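Lys-gingipain W83 (Porphyromonas gingivalis, PDB 4ITC) cleaves proteins after lysine as a secreted cysteine protease, of which this chain is the calcium-binding K1 cleaved adhesin domain. Local coordinates at residues G11-A14 / S15-T18. Residues are numbered along the deposited sequence; the frame is centred on the assembly and turned at random.
With GAI (guanidine), chain G.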
ATOM      1  N   GLY A  11      -4.173  -6.554 -11.808  1.00 12.66           N
ATOM      2  CA  GLY A  11      -3.275  -7.189 -10.886  1.00 12.48           C
ATOM      3  C   GLY A  11      -1.960  -6.430 -10.739  1.00 10.67           C
ATOM      4  O   GLY A  11      -1.818  -5.286 -11.134  1.00 10.80           O
ATOM      5  N   ILE A  12      -1.010  -7.123 -10.130  1.00 11.67           N
ATOM      6  CA  ILE A  12       0.311  -6.569  -9.875  1.00 10.89           C
ATOM      7  C   ILE A  12       1.246  -6.999 -11.013  1.00 10.71           C
ATOM      8  O   ILE A  12       1.534  -8.186 -11.177  1.00 10.72           O
ATOM      9  CB  ILE A  12       0.865  -7.077  -8.545  1.00 11.74           C
ATOM     10  CG1 ILE A  12      -0.111  -6.742  -7.400  1.00 12.71           C
ATOM     11  CG2 ILE A  12       2.246  -6.450  -8.296  1.00 12.01           C
ATOM     12  CD1 ILE A  12       0.259  -7.371  -6.085  1.00 13.74           C
ATOM     13  N   PRO A  13       1.741  -6.029 -11.793  1.00 10.36           N
ATOM     14  CA  PRO A  13       2.638  -6.428 -12.879  1.00 10.37           C
ATOM     15  C   PRO A  13       3.914  -7.084 -12.380  1.00 10.34           C
ATOM     16  O   PRO A  13       4.394  -6.755 -11.287  1.00 10.24           O
ATOM     17  CB  PRO A  13       2.925  -5.126 -13.606  1.00 10.38           C
ATOM     18  CG  PRO A  13       1.877  -4.176 -13.193  1.00 10.43           C
ATOM     19  CD  PRO A  13       1.430  -4.591 -11.826  1.00 10.83           C
ATOM     20  N   ALA A  14       4.502  -8.002 -13.146  1.00  9.60           N
ATOM     21  CA  ALA A  14       5.731  -8.671 -12.759  1.00  9.91           C
ATOM     22  C   ALA A  14       6.922  -7.752 -12.570  1.00 11.02           C
ATOM     23  O   ALA A  14       7.909  -8.149 -11.972  1.00 13.91           O
ATOM     24  CB  ALA A  14       6.074  -9.762 -13.775  1.00 10.44           C
ATOM     25  N   SER A  15       6.854  -6.529 -13.102  1.00 10.92           N
ATOM     26  CA  SER A  15       7.918  -5.553 -12.917  1.00 10.72           C
ATOM     27  C   SER A  15       7.915  -4.976 -11.488  1.00 10.99           C
ATOM     28  O   SER A  15       8.923  -4.408 -11.073  1.00 12.22           O
ATOM     29  CB  SER A  15       7.773  -4.428 -13.918  1.00 10.80           C
ATOM     30  OG  SER A  15       6.446  -3.923 -13.890  1.00 11.23           O
ATOM     31  N   TRP A  16       6.818  -5.148 -10.755  1.00 11.12           N
ATOM     32  CA  TRP A  16       6.787  -4.774  -9.336  1.00 10.49           C
ATOM     33  C   TRP A  16       7.324  -5.956  -8.562  1.00 11.38           C
ATOM     34  O   TRP A  16       7.200  -7.086  -8.989  1.00 15.55           O
ATOM     35  CB  TRP A  16       5.375  -4.413  -8.879  1.00  9.80           C
ATOM     36  CG  TRP A  16       4.863  -3.110  -9.417  1.00  9.69           C
ATOM     37  CD1 TRP A  16       4.644  -2.786 -10.742  1.00 10.74           C
ATOM     38  CD2 TRP A  16       4.442  -1.989  -8.660  1.00 10.29           C
ATOM     39  NE1 TRP A  16       4.154  -1.521 -10.840  1.00 10.39           N
ATOM     40  CE2 TRP A  16       4.017  -1.004  -9.568  1.00  9.69           C
ATOM     41  CE3 TRP A  16       4.417  -1.700  -7.299  1.00 10.11           C
ATOM     42  CZ2 TRP A  16       3.552   0.245  -9.152  1.00 10.08           C
ATOM     43  CZ3 TRP A  16       3.939  -0.435  -6.899  1.00 10.30           C
ATOM     44  CH2 TRP A  16       3.521   0.496  -7.810  1.00 10.04           C
ATOM     45  N   LYS A  17       7.942  -5.706  -7.421  1.00 10.35           N
ATOM     46  CA  LYS A  17       8.445  -6.771  -6.576  1.00 10.19           C
ATOM     47  C   LYS A  17       7.621  -6.858  -5.309  1.00  9.99           C
ATOM     48  O   LYS A  17       7.200  -5.825  -4.764  1.00  9.83           O
ATOM     49  CB  LYS A  17       9.911  -6.504  -6.215  1.00 10.59           C
ATOM     50  CG  LYS A  17      10.524  -7.503  -5.252  1.00 10.66           C
ATOM     51  CD  LYS A  17      12.013  -7.249  -5.167  1.00 11.28           C
ATOM     52  CE  LYS A  17      12.674  -8.172  -4.185  1.00 12.50           C
ATOM     53  NZ  LYS A  17      14.125  -7.893  -4.064  1.00 13.31           N
ATOM     54  N   THR A  18       7.343  -8.064  -4.858  1.00  9.91           N
ATOM     55  CA  THR A  18       6.680  -8.263  -3.572  1.00  9.93           C
ATOM     56  C   THR A  18       7.608  -9.024  -2.665  1.00 10.18           C
ATOM     57  O   THR A  18       8.346  -9.928  -3.107  1.00 11.82           O
ATOM     58  CB  THR A  18       5.311  -8.966  -3.677  1.00 10.74           C
ATOM     59  OG1 THR A  18       5.439 -10.184  -4.438  1.00 11.73           O
ATOM     60  CG2 THR A  18       4.276  -8.045  -4.290  1.00 10.99           C
TER
HETATM   61  C   GAI G1206       4.397  -9.482  -8.123  1.00 34.23           C
HETATM   62  N1  GAI G1206       5.430  -9.320  -7.415  1.00 31.82           N
HETATM   63  N2  GAI G1206       4.282  -8.933  -9.331  1.00 31.41           N
HETATM   64  N3  GAI G1206       3.398 -10.233  -7.653  1.00 34.73           N
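P13 and W16 close a type I beta turn with A14 and S15 at its corners. W16 N donates to P13 O at 3.0 Å, with an N-H...O angle of 155°. The P13 ring runs alongside the indole, both heading in one direction, and P13 CD meets W16 CD1 on the five-membered part of the indole at 3.8 Å. I12 CG2 lies 3.8 Å from W16 CB. The W16 side chain is buried: F8 meets its ring edge-to-face, and E6 and L64 also touch it.

A guanidine molecule sits in the mouth of the turn, between I12 and T18. Its N1 donates to T18 OG1 at 3.1 Å and to W16 O at 3.3 Å. Its N2 makes weak hydrogen bonds to I12 O and W16 O. I12 CG2 comes within 3.4 Å of guanidine N2. With CG1 beside the backbone N (chi1 -57°), the CG2 branch of I12 swings anti to that N, next to both the ligand and W16. T18 CG2 borders the ligand too, 3.6 Å from guanidine N1. With chi1 at 52°, T18 tucks OG1 over its own backbone, and the hydroxyl faces the ligand. Two backbone carbonyls and one hydroxyl thus receive N-H groups of N1 and N2.

K17 points away and forms a salt bridge with D103. Its backbone pairs with I65 of strand 62-65. The arrangement is a beta turn leading into strand 17-20, an outermost strand of the five-stranded sheet in this adhesin beta sandwich, with a surface guanidine site in its bend.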